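Local coordinates for protein glucose-6-phosphate dehydrogenase (Trypanosoma cruzi, PDB 5AQ1) that catalyses the NADP-dependent oxidation of glucose 6-phosphate to 6-phosphogluconolactone, the first step of the pentose phosphate pathway, at residues B[159-163]-B[196-201]; B[175-180]-B[205-209]. One frame throughout, in Å; residues are numbered along the deposited sequence.

Interaction 1: residues B[159-163]-B[196-201]; sequences CRGLS and QLKPLF
The backbones of Ser163 and Leu200 come closest here, with 5.6 Å between Ser163 CA and Leu200 CA, where a turn of helix 155-165 meets residues 196-201, in the C-terminal part of helix 187-197 and what follows. Both helices belong to the Rossmann-type NAD-binding domain and pack on the same face of its parallel sheet. Leu200 has the largest share of the contact. Its CB faces Ser163, and Leu200 CD1 reaches between Cys159 CB and Arg160 CG, the latter at 3.7 Å. Leu200 CG lies anti to the carbonyl carbon (chi1 -50°), and CD1 continues from there to the helix.

Cys159 points at the partner and is buried. Cys159 SG meets Leu197 CD1 at 3.5 Å. Cys159 CB lies near the plane of the Phe201 ring, at the edge, with Phe201 CE2 3.9 Å away. Leu162 CB also approaches that ring edge, at CZ. Deeper in, Leu162 touches Leu177 of strand 175-179, and Phe201 touches Val206 of strand 206-208. The contact is thus apolar toward the sheet.

Toward solvent it turns polar. Arg160 starts away from the partner, but its extended chain carries the guanidinium back to Gln196. Arg160 NH2 comes within 2.9 Å of Gln196 OE1. The angle is too poor for a hydrogen bond, and the guanidinium and amide planes are 66° apart.

Within the second segment, Leu197 O accepts from both Leu200 N and Phe201 N, which ties Leu200 and Phe201 back to Leu197. The polar link between the segments is made by Ser163. Ser163 OG is turned anti to the backbone N (chi1 -174°) and donates to Leu200 O at 2.9 Å, in the carbonyl plane and on a lone pair.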
loop_
_atom_site.group_PDB
_atom_site.type_symbol
_atom_site.label_atom_id
_atom_site.label_comp_id
_atom_site.label_asym_id
_atom_site.label_seq_id
_atom_site.Cartn_x
_atom_site.Cartn_y
_atom_site.Cartn_z
ATOM N N CYS B 159 47.195 -10.804 17.989
ATOM C CA CYS B 159 46.771 -9.416 17.845
ATOM C C CYS B 159 47.653 -8.468 18.668
ATOM O O CYS B 159 47.992 -7.380 18.209
ATOM C CB CYS B 159 45.300 -9.262 18.246
ATOM S SG CYS B 159 44.133 -10.054 17.108
ATOM N N ARG B 160 48.033 -8.889 19.873
ATOM C CA ARG B 160 48.904 -8.078 20.727
ATOM C C ARG B 160 50.309 -7.934 20.147
ATOM O O ARG B 160 50.878 -6.848 20.165
ATOM C CB ARG B 160 48.977 -8.656 22.145
ATOM C CG ARG B 160 47.758 -8.322 22.982
ATOM C CD ARG B 160 47.818 -8.930 24.373
ATOM N NE ARG B 160 46.546 -8.730 25.070
ATOM C CZ ARG B 160 46.143 -9.401 26.148
ATOM N NH1 ARG B 160 46.908 -10.344 26.695
ATOM N NH2 ARG B 160 44.957 -9.128 26.685
ATOM N N GLY B 161 50.859 -9.035 19.640
ATOM C CA GLY B 161 52.183 -9.033 19.020
ATOM C C GLY B 161 52.248 -8.164 17.778
ATOM O O GLY B 161 53.195 -7.398 17.599
ATOM N N LEU B 162 51.236 -8.284 16.919
ATOM C CA LEU B 162 51.148 -7.480 15.700
ATOM C C LEU B 162 51.006 -5.995 16.020
ATOM O O LEU B 162 51.698 -5.164 15.434
ATOM C CB LEU B 162 49.960 -7.926 14.833
ATOM C CG LEU B 162 50.101 -9.260 14.100
ATOM C CD1 LEU B 162 48.775 -9.654 13.477
ATOM C CD2 LEU B 162 51.199 -9.196 13.047
ATOM N N SER B 163 50.102 -5.676 16.945
ATOM C CA SER B 163 49.859 -4.294 17.362
ATOM C C SER B 163 51.118 -3.663 17.938
ATOM O O SER B 163 51.445 -2.519 17.635
ATOM C CB SER B 163 48.739 -4.241 18.404
ATOM O OG SER B 163 48.393 -2.905 18.717
ATOM N N GLN B 196 39.224 -6.832 24.318
ATOM C CA GLN B 196 40.671 -7.063 24.274
ATOM C C GLN B 196 41.267 -6.498 22.995
ATOM O O GLN B 196 42.443 -6.142 22.958
ATOM C CB GLN B 196 41.010 -8.550 24.358
ATOM C CG GLN B 196 40.229 -9.325 25.406
ATOM C CD GLN B 196 41.098 -10.245 26.230
ATOM O OE1 GLN B 196 42.119 -9.824 26.782
ATOM N NE2 GLN B 196 40.698 -11.511 26.329
ATOM N N LEU B 197 40.451 -6.433 21.949
ATOM C CA LEU B 197 40.879 -5.924 20.655
ATOM C C LEU B 197 40.835 -4.395 20.605
ATOM O O LEU B 197 41.599 -3.773 19.866
ATOM C CB LEU B 197 39.983 -6.499 19.554
ATOM C CG LEU B 197 40.689 -6.859 18.251
ATOM C CD1 LEU B 197 41.576 -8.078 18.455
ATOM C CD2 LEU B 197 39.672 -7.118 17.152
ATOM N N LYS B 198 39.943 -3.806 21.398
ATOM C CA LYS B 198 39.700 -2.352 21.414
ATOM C C LYS B 198 40.979 -1.484 21.473
ATOM O O LYS B 198 41.159 -0.605 20.631
ATOM C CB LYS B 198 38.754 -1.981 22.571
ATOM C CG LYS B 198 37.471 -1.281 22.145
ATOM C CD LYS B 198 36.440 -1.270 23.270
ATOM C CE LYS B 198 35.094 -0.718 22.819
ATOM N NZ LYS B 198 34.337 -1.668 21.954
ATOM N N PRO B 199 41.866 -1.726 22.457
ATOM C CA PRO B 199 43.090 -0.917 22.540
ATOM C C PRO B 199 44.185 -1.266 21.517
ATOM O O PRO B 199 45.132 -0.495 21.363
ATOM C CB PRO B 199 43.595 -1.200 23.958
ATOM C CG PRO B 199 43.106 -2.573 24.255
ATOM C CD PRO B 199 41.771 -2.686 23.573
ATOM N N LEU B 200 44.061 -2.405 20.836
ATOM C CA LEU B 200 45.081 -2.867 19.887
ATOM C C LEU B 200 44.871 -2.323 18.472
ATOM O O LEU B 200 45.837 -1.979 17.789
ATOM C CB LEU B 200 45.099 -4.398 19.836
ATOM C CG LEU B 200 45.173 -5.134 21.175
ATOM C CD1 LEU B 200 45.147 -6.634 20.939
ATOM C CD2 LEU B 200 46.410 -4.735 21.964
ATOM N N PHE B 201 43.611 -2.269 18.036
ATOM C CA PHE B 201 43.254 -1.840 16.681
ATOM C C PHE B 201 41.997 -0.980 16.678
ATOM O O PHE B 201 41.120 -1.151 17.521
ATOM C CB PHE B 201 42.993 -3.057 15.790
ATOM C CG PHE B 201 44.185 -3.947 15.611
ATOM C CD1 PHE B 201 45.170 -3.625 14.690
ATOM C CD2 PHE B 201 44.320 -5.109 16.357
ATOM C CE1 PHE B 201 46.272 -4.442 14.521
ATOM C CE2 PHE B 201 45.421 -5.932 16.191
ATOM C CZ PHE B 201 46.400 -5.599 15.271
#

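Interaction 2: residues B[175-180]-B[205-209]; sequences VRLIVE and QVFRI. With NDP (NADPH dihydro-nicotinamide-adenine-dinucleotide phosphate), chain G.
Leu177 and Phe207 are joined across two parallel strands, whose axes come within 4.7 Å at an angle of 20°. Four backbone hydrogen bonds make the ladder. Leu177 N donates to Gln205 O, and Leu177 O accepts from Phe207 N at 2.7 Å. Val179 N then donates to Phe207 O, and Ile209 N to Val179 O. The bond from Val179 N to Phe207 O is the longest, at 3.2 Å, and its donor sits above the carbonyl plane.

The packing is tight on the face that carries Ile178 and Phe207. Ile178 CG2 meets Ile209 CG1 at 3.4 Å. Phe207 CB lies against Ile178 CG1. Helix 441-451 covers this face through Ala449, and Phe457 stacks edge-to-face with Phe207. On the other face, Val179 CG2 touches Arg208 CG at 3.5 Å, the two side chains lying alongside and pointing the same way. Val206 CG1 sits over one face of the Arg208 guanidinium, which has a salt bridge to Glu203.

Strands 175-179 and 206-208 are the two strands of a beta-alpha-beta unit in the Rossmann-type fold, with helix 187-197 as the crossover; strand 206-208 is the outermost of the sheet within this chain. The end of strand 175-179 leads to the cofactor through Glu180. Glu180 CB is 3.5 Å from O4D of the NADPH ribose. The Glu180 chain bends at chi2 (-83°) and brings the carboxylate back over Ile209, with Glu180 OE2 3.6 Å from Ile209 CG2. Tyr147 and Tyr442 hydrogen-bond OE2, while one water donates to both Glu180 OE1 and Ile209 O.

The N-terminal end is looser and partly exposed. Arg176 crosses the Phe207 ring obliquely with its aliphatic chain, and its NH1 goes on to Ala449 O. Gln205 CG lies 3.3 Å from Val175 O, while Gln205 OE1 accepts from Asn202 N.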
loop_
_atom_site.group_PDB
_atom_site.type_symbol
_atom_site.label_atom_id
_atom_site.label_comp_id
_atom_site.label_asym_id
_atom_site.label_seq_id
_atom_site.Cartn_x
_atom_site.Cartn_y
_atom_site.Cartn_z
ATOM N N VAL B 175 47.129 -0.526 7.916
ATOM C CA VAL B 175 47.152 -1.903 8.386
ATOM C C VAL B 175 45.716 -2.400 8.512
ATOM O O VAL B 175 44.876 -1.729 9.105
ATOM C CB VAL B 175 47.843 -2.038 9.751
ATOM C CG1 VAL B 175 47.938 -3.506 10.152
ATOM C CG2 VAL B 175 49.225 -1.406 9.718
ATOM N N ARG B 176 45.443 -3.571 7.947
ATOM C CA ARG B 176 44.126 -4.187 8.045
ATOM C C ARG B 176 44.240 -5.633 8.511
ATOM O O ARG B 176 45.150 -6.357 8.102
ATOM C CB ARG B 176 43.391 -4.096 6.706
ATOM C CG ARG B 176 42.938 -2.681 6.384
ATOM C CD ARG B 176 42.464 -2.520 4.952
ATOM N NE ARG B 176 42.372 -1.104 4.598
ATOM C CZ ARG B 176 42.308 -0.622 3.357
ATOM N NH1 ARG B 176 42.317 -1.430 2.299
ATOM N NH2 ARG B 176 42.241 0.693 3.169
ATOM N N LEU B 177 43.316 -6.029 9.383
ATOM C CA LEU B 177 43.289 -7.357 9.981
ATOM C C LEU B 177 42.070 -8.116 9.486
ATOM O O LEU B 177 40.941 -7.702 9.740
ATOM C CB LEU B 177 43.200 -7.251 11.507
ATOM C CG LEU B 177 44.486 -7.131 12.326
ATOM C CD1 LEU B 177 45.136 -8.495 12.509
ATOM C CD2 LEU B 177 45.457 -6.140 11.704
ATOM N N ILE B 178 42.292 -9.224 8.790
ATOM C CA ILE B 178 41.212 -10.139 8.468
ATOM C C ILE B 178 41.198 -11.240 9.530
ATOM O O ILE B 178 42.200 -11.930 9.737
ATOM C CB ILE B 178 41.355 -10.721 7.049
ATOM C CG1 ILE B 178 41.152 -9.614 6.011
ATOM C CG2 ILE B 178 40.333 -11.824 6.820
ATOM C CD1 ILE B 178 41.565 -9.993 4.603
ATOM N N VAL B 179 40.059 -11.390 10.202
ATOM C CA VAL B 179 39.923 -12.325 11.320
ATOM C C VAL B 179 38.742 -13.270 11.091
ATOM O O VAL B 179 37.743 -12.887 10.484
ATOM C CB VAL B 179 39.778 -11.576 12.665
ATOM C CG1 VAL B 179 40.978 -10.675 12.896
ATOM C CG2 VAL B 179 38.509 -10.744 12.709
ATOM N N GLU B 180 38.870 -14.502 11.579
ATOM C CA GLU B 180 37.893 -15.558 11.318
ATOM C C GLU B 180 37.123 -15.956 12.576
ATOM O O GLU B 180 37.589 -15.749 13.696
ATOM C CB GLU B 180 38.601 -16.790 10.751
ATOM C CG GLU B 180 39.121 -16.628 9.328
ATOM C CD GLU B 180 38.063 -16.864 8.255
ATOM O OE1 GLU B 180 37.028 -17.515 8.535
ATOM O OE2 GLU B 180 38.290 -16.411 7.111
ATOM N N GLN B 205 40.209 -0.800 11.097
ATOM C CA GLN B 205 41.271 -1.724 10.698
ATOM C C GLN B 205 40.867 -3.193 10.757
ATOM O O GLN B 205 41.515 -4.030 10.139
ATOM C CB GLN B 205 42.505 -1.517 11.576
ATOM C CG GLN B 205 43.116 -0.135 11.464
ATOM C CD GLN B 205 44.254 0.074 12.443
ATOM O OE1 GLN B 205 44.117 -0.198 13.637
ATOM N NE2 GLN B 205 45.382 0.571 11.946
ATOM N N VAL B 206 39.812 -3.511 11.503
ATOM C CA VAL B 206 39.389 -4.900 11.680
ATOM C C VAL B 206 38.329 -5.301 10.650
ATOM O O VAL B 206 37.321 -4.616 10.478
ATOM C CB VAL B 206 38.849 -5.153 13.101
ATOM C CG1 VAL B 206 38.409 -6.603 13.254
ATOM C CG2 VAL B 206 39.909 -4.813 14.141
ATOM N N PHE B 207 38.575 -6.427 9.986
ATOM C CA PHE B 207 37.691 -6.966 8.965
ATOM C C PHE B 207 37.274 -8.381 9.356
ATOM O O PHE B 207 37.940 -9.355 9.009
ATOM C CB PHE B 207 38.404 -6.958 7.609
ATOM C CG PHE B 207 38.500 -5.596 6.992
ATOM C CD1 PHE B 207 39.352 -4.639 7.517
ATOM C CD2 PHE B 207 37.724 -5.263 5.896
ATOM C CE1 PHE B 207 39.433 -3.375 6.957
ATOM C CE2 PHE B 207 37.799 -4.003 5.327
ATOM C CZ PHE B 207 38.655 -3.056 5.857
ATOM N N ARG B 208 36.177 -8.487 10.100
ATOM C CA ARG B 208 35.680 -9.787 10.552
ATOM C C ARG B 208 34.961 -10.521 9.422
ATOM O O ARG B 208 33.963 -10.030 8.885
ATOM C CB ARG B 208 34.741 -9.622 11.747
ATOM C CG ARG B 208 35.427 -9.058 12.974
ATOM C CD ARG B 208 34.492 -8.960 14.167
ATOM N NE ARG B 208 35.010 -8.028 15.161
ATOM C CZ ARG B 208 34.985 -6.704 15.034
ATOM N NH1 ARG B 208 34.465 -6.136 13.950
ATOM N NH2 ARG B 208 35.485 -5.938 15.998
ATOM N N ILE B 209 35.475 -11.699 9.076
ATOM C CA ILE B 209 34.926 -12.486 7.980
ATOM C C ILE B 209 33.648 -13.196 8.396
ATOM O O ILE B 209 33.592 -13.830 9.450
ATOM C CB ILE B 209 35.915 -13.571 7.490
ATOM C CG1 ILE B 209 37.138 -12.932 6.826
ATOM C CG2 ILE B 209 35.230 -14.537 6.521
ATOM C CD1 ILE B 209 36.907 -12.420 5.417
HETATM P PA NDP G . 43.797 -25.334 11.693
HETATM O O1A NDP G . 43.374 -26.263 12.807
HETATM O O2A NDP G . 44.141 -25.906 10.329
HETATM O O5B NDP G . 45.014 -24.452 12.260
HETATM C C5B NDP G . 45.617 -23.463 11.432
HETATM C C4B NDP G . 47.116 -23.392 11.691
HETATM O O4B NDP G . 47.318 -22.813 12.984
HETATM C C3B NDP G . 47.831 -24.742 11.695
HETATM O O3B NDP G . 48.432 -25.068 10.438
HETATM C C2B NDP G . 48.883 -24.579 12.767
HETATM O O2B NDP G . 50.088 -24.091 12.186
HETATM C C1B NDP G . 48.320 -23.531 13.710
HETATM N N9A NDP G . 47.767 -24.186 14.925
HETATM C C8A NDP G . 46.888 -25.214 14.975
HETATM N N7A NDP G . 46.616 -25.555 16.261
HETATM C C5A NDP G . 47.332 -24.734 17.052
HETATM C C6A NDP G . 47.517 -24.543 18.506
HETATM N N6A NDP G . 46.855 -25.329 19.388
HETATM N N1A NDP G . 48.362 -23.561 18.919
HETATM C C2A NDP G . 49.026 -22.771 18.050
HETATM N N3A NDP G . 48.899 -22.896 16.714
HETATM C C4A NDP G . 48.088 -23.836 16.168
HETATM O O3 NDP G . 42.700 -24.163 11.532
HETATM P PN NDP G . 41.873 -23.908 10.172
HETATM O O1N NDP G . 42.806 -23.534 9.046
HETATM O O2N NDP G . 40.905 -25.055 9.990
HETATM O O5D NDP G . 41.033 -22.595 10.566
HETATM C C5D NDP G . 41.664 -21.339 10.810
HETATM C C4D NDP G . 40.635 -20.354 11.351
HETATM O O4D NDP G . 39.583 -20.169 10.397
HETATM C C3D NDP G . 39.986 -20.873 12.623
HETATM O O3D NDP G . 39.810 -19.805 13.559
HETATM C C2D NDP G . 38.646 -21.418 12.172
HETATM O O2D NDP G . 37.665 -21.365 13.219
HETATM C C1D NDP G . 38.320 -20.540 10.965
HETATM N N1N NDP G . 37.439 -21.231 10.010
HETATM C C2N NDP G . 37.938 -22.129 9.145
HETATM C C3N NDP G . 37.126 -22.804 8.238
HETATM C C7N NDP G . 37.711 -23.800 7.277
HETATM O O7N NDP G . 37.219 -23.893 6.163
HETATM N N7N NDP G . 38.741 -24.570 7.641
HETATM C C4N NDP G . 35.639 -22.544 8.192
HETATM C C5N NDP G . 35.227 -21.554 9.180
HETATM C C6N NDP G . 36.133 -20.942 10.036
HETATM P P2B NDP G . 51.535 -24.273 12.869
HETATM O O1X NDP G . 51.411 -25.449 13.807
HETATM O O2X NDP G . 52.408 -24.539 11.664
HETATM O O3X NDP G . 51.793 -22.960 13.574
HETATM O O HOH W 1 34.935 -16.217 9.756
#

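From the N terminus, the chain runs through helix 155-165 and strand 175-179, then helix 187-197 and strand 206-208. Interaction 1 closes the span from 163 to 196 by bringing the two helices together. Interaction 2 closes the span from 180 to 205 by pairing the two strands. Their segments alternate, so the two closures cross and neither nests in the other. They also touch directly: Phe201 CE1 is 3.4 Å from Leu177 CD2. The helix layer of interaction 1 thus rests on the last two strands of the sheet, which interaction 2 pairs, within the NAD-binding domain.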